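Local coordinates for protein carnitinyl-CoA dehydratase (Mycobacterium avium, PDB 3R0O) that probably catalyses the reversible dehydration of carnitinyl-CoA to crotonobetainyl-CoA, as a trimeric member of the enoyl-CoA hydratase/isomerase (crotonase) family, at residues A[220-224]-A[225-229]. Numbering follows the deposited sequence.
Sequences SKRVA and YGADD
R222 and A227 close the end of helix 214-225 through a Schellman motif. A227 N donates to R222 O over 2.9 Å, nearly straight at 160°, and G226 N bonds V223 O weakly (3.3 Å). R222 O also takes a weak, bent bond from G226 N. G226 is the C-prime residue: its positive phi (70°) turns the chain out of the helix. One residue earlier, Y225 N makes the regular helical bond to K221 O (3.1 Å).

Side chains meet through carbon atoms. The extended K221 chain crosses the Y225 ring at a slant, its CG 3.9 Å from Y225 CD2; CG lies anti to the backbone N (chi1 179°), which carries it and CE past the CD2-CE2 side of the ring. The backbone K221 O sits at the ring edge, 3.3 Å from Y225 CD2. Both polar ends meet D130, K221 NZ by a salt bridge and Y225 OH by a hydrogen bond. A227 CB packs 4.3 Å from R222 CB.

The turn leads into the short, weakly bonded strand 227-228, paired antiparallel with 231-232, whose I232 touches Y225 and A227. A second subunit adjoins, its E245 salt-bridged to R222, its R241 and R244 to D228.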
ATOM      1  N   SER A 220      14.341   9.812 -10.200  1.00 13.85           N
ATOM      2  CA  SER A 220      12.987   9.395  -9.866  1.00 13.71           C
ATOM      3  C   SER A 220      12.999   8.029  -9.182  1.00 13.55           C
ATOM      4  O   SER A 220      12.292   7.828  -8.178  1.00 13.20           O
ATOM      5  CB  SER A 220      12.041   9.427 -11.091  1.00 13.45           C
ATOM      6  OG  SER A 220      11.915  10.764 -11.609  1.00 16.58           O
ATOM      7  N   LYS A 221      13.812   7.101  -9.699  1.00 14.06           N
ATOM      8  CA  LYS A 221      13.929   5.779  -9.058  1.00 13.79           C
ATOM      9  C   LYS A 221      14.395   5.893  -7.602  1.00 14.20           C
ATOM     10  O   LYS A 221      13.800   5.252  -6.714  1.00 14.98           O
ATOM     11  CB  LYS A 221      14.826   4.824  -9.849  1.00 13.67           C
ATOM     12  CG  LYS A 221      14.966   3.480  -9.188  1.00 14.97           C
ATOM     13  CD  LYS A 221      15.813   2.517  -9.981  1.00 14.99           C
ATOM     14  CE  LYS A 221      16.023   1.245  -9.137  1.00 15.01           C
ATOM     15  NZ  LYS A 221      16.665   0.111  -9.912  1.00 12.02           N
ATOM     16  N   ARG A 222      15.423   6.706  -7.339  1.00 14.24           N
ATOM     17  CA  ARG A 222      15.899   6.887  -5.945  1.00 14.08           C
ATOM     18  C   ARG A 222      14.839   7.522  -5.045  1.00 14.15           C
ATOM     19  O   ARG A 222      14.655   7.064  -3.919  1.00 14.17           O
ATOM     20  CB  ARG A 222      17.212   7.679  -5.857  1.00 13.73           C
ATOM     21  CG  ARG A 222      18.402   6.985  -6.558  1.00 14.10           C
ATOM     22  CD  ARG A 222      19.735   7.686  -6.353  1.00 12.22           C
ATOM     23  NE  ARG A 222      19.751   8.969  -7.037  1.00 14.70           N
ATOM     24  CZ  ARG A 222      20.144   9.170  -8.297  1.00 14.49           C
ATOM     25  NH1 ARG A 222      20.550   8.156  -9.050  1.00 13.58           N
ATOM     26  NH2 ARG A 222      20.127  10.401  -8.802  1.00 15.61           N
ATOM     27  N   VAL A 223      14.150   8.560  -5.535  1.00 14.16           N
ATOM     28  CA  VAL A 223      13.076   9.203  -4.763  1.00 14.34           C
ATOM     29  C   VAL A 223      11.958   8.225  -4.439  1.00 14.54           C
ATOM     30  O   VAL A 223      11.471   8.189  -3.299  1.00 14.41           O
ATOM     31  CB  VAL A 223      12.489  10.440  -5.452  1.00 14.82           C
ATOM     32  CG1 VAL A 223      11.254  10.969  -4.657  1.00 14.54           C
ATOM     33  CG2 VAL A 223      13.549  11.562  -5.545  1.00 15.07           C
ATOM     34  N   ALA A 224      11.587   7.411  -5.434  1.00 14.84           N
ATOM     35  CA  ALA A 224      10.471   6.482  -5.309  1.00 15.60           C
ATOM     36  C   ALA A 224      10.742   5.426  -4.245  1.00 16.16           C
ATOM     37  O   ALA A 224       9.847   5.054  -3.474  1.00 17.05           O
ATOM     38  CB  ALA A 224      10.170   5.825  -6.642  1.00 13.70           C
ATOM     39  N   TYR A 225      11.979   4.950  -4.203  1.00 15.87           N
ATOM     40  CA  TYR A 225      12.361   3.958  -3.220  1.00 15.76           C
ATOM     41  C   TYR A 225      12.837   4.520  -1.862  1.00 16.12           C
ATOM     42  O   TYR A 225      12.930   3.752  -0.889  1.00 16.20           O
ATOM     43  CB  TYR A 225      13.428   3.042  -3.803  1.00 14.65           C
ATOM     44  CG  TYR A 225      12.861   2.002  -4.752  1.00 15.94           C
ATOM     45  CD1 TYR A 225      12.207   0.869  -4.265  1.00 16.59           C
ATOM     46  CD2 TYR A 225      12.987   2.154  -6.141  1.00 13.46           C
ATOM     47  CE1 TYR A 225      11.688  -0.100  -5.137  1.00 17.06           C
ATOM     48  CE2 TYR A 225      12.500   1.214  -7.014  1.00 14.09           C
ATOM     49  CZ  TYR A 225      11.848   0.079  -6.523  1.00 17.90           C
ATOM     50  OH  TYR A 225      11.367  -0.859  -7.403  1.00 15.73           O
ATOM     51  N   GLY A 226      13.148   5.818  -1.806  1.00 15.12           N
ATOM     52  CA  GLY A 226      13.777   6.398  -0.623  1.00 16.27           C
ATOM     53  C   GLY A 226      15.211   5.914  -0.462  1.00 17.51           C
ATOM     54  O   GLY A 226      15.679   5.653   0.666  1.00 16.93           O
ATOM     55  N   ALA A 227      15.898   5.757  -1.600  1.00 18.11           N
ATOM     56  CA  ALA A 227      17.265   5.264  -1.617  1.00 18.63           C
ATOM     57  C   ALA A 227      18.252   6.411  -1.465  1.00 19.53           C
ATOM     58  O   ALA A 227      18.124   7.432  -2.136  1.00 20.52           O
ATOM     59  CB  ALA A 227      17.538   4.503  -2.910  1.00 18.46           C
ATOM     60  N   ASP A 228      19.243   6.234  -0.601  1.00 19.77           N
ATOM     61  CA  ASP A 228      20.297   7.230  -0.380  1.00 21.41           C
ATOM     62  C   ASP A 228      21.609   6.477  -0.403  1.00 22.11           C
ATOM     63  O   ASP A 228      21.767   5.533   0.376  1.00 22.19           O
ATOM     64  CB  ASP A 228      20.157   7.872   1.007  1.00 21.85           C
ATOM     65  CG  ASP A 228      18.940   8.771   1.132  1.00 24.44           C
ATOM     66  OD1 ASP A 228      18.501   9.379   0.122  1.00 25.44           O
ATOM     67  OD2 ASP A 228      18.425   8.882   2.277  1.00 25.80           O
ATOM     68  N   ASP A 229      22.542   6.872  -1.277  1.00 23.01           N
ATOM     69  CA  ASP A 229      23.870   6.210  -1.393  1.00 23.77           C
ATOM     70  C   ASP A 229      23.775   4.708  -1.632  1.00 23.01           C
ATOM     71  O   ASP A 229      24.541   3.935  -1.069  1.00 23.33           O
ATOM     72  CB  ASP A 229      24.744   6.470  -0.154  1.00 25.00           C
ATOM     73  CG  ASP A 229      24.810   7.935   0.203  1.00 27.80           C
ATOM     74  OD1 ASP A 229      25.237   8.736  -0.653  1.00 28.98           O
ATOM     75  OD2 ASP A 229      24.401   8.286   1.331  1.00 33.38           O
TER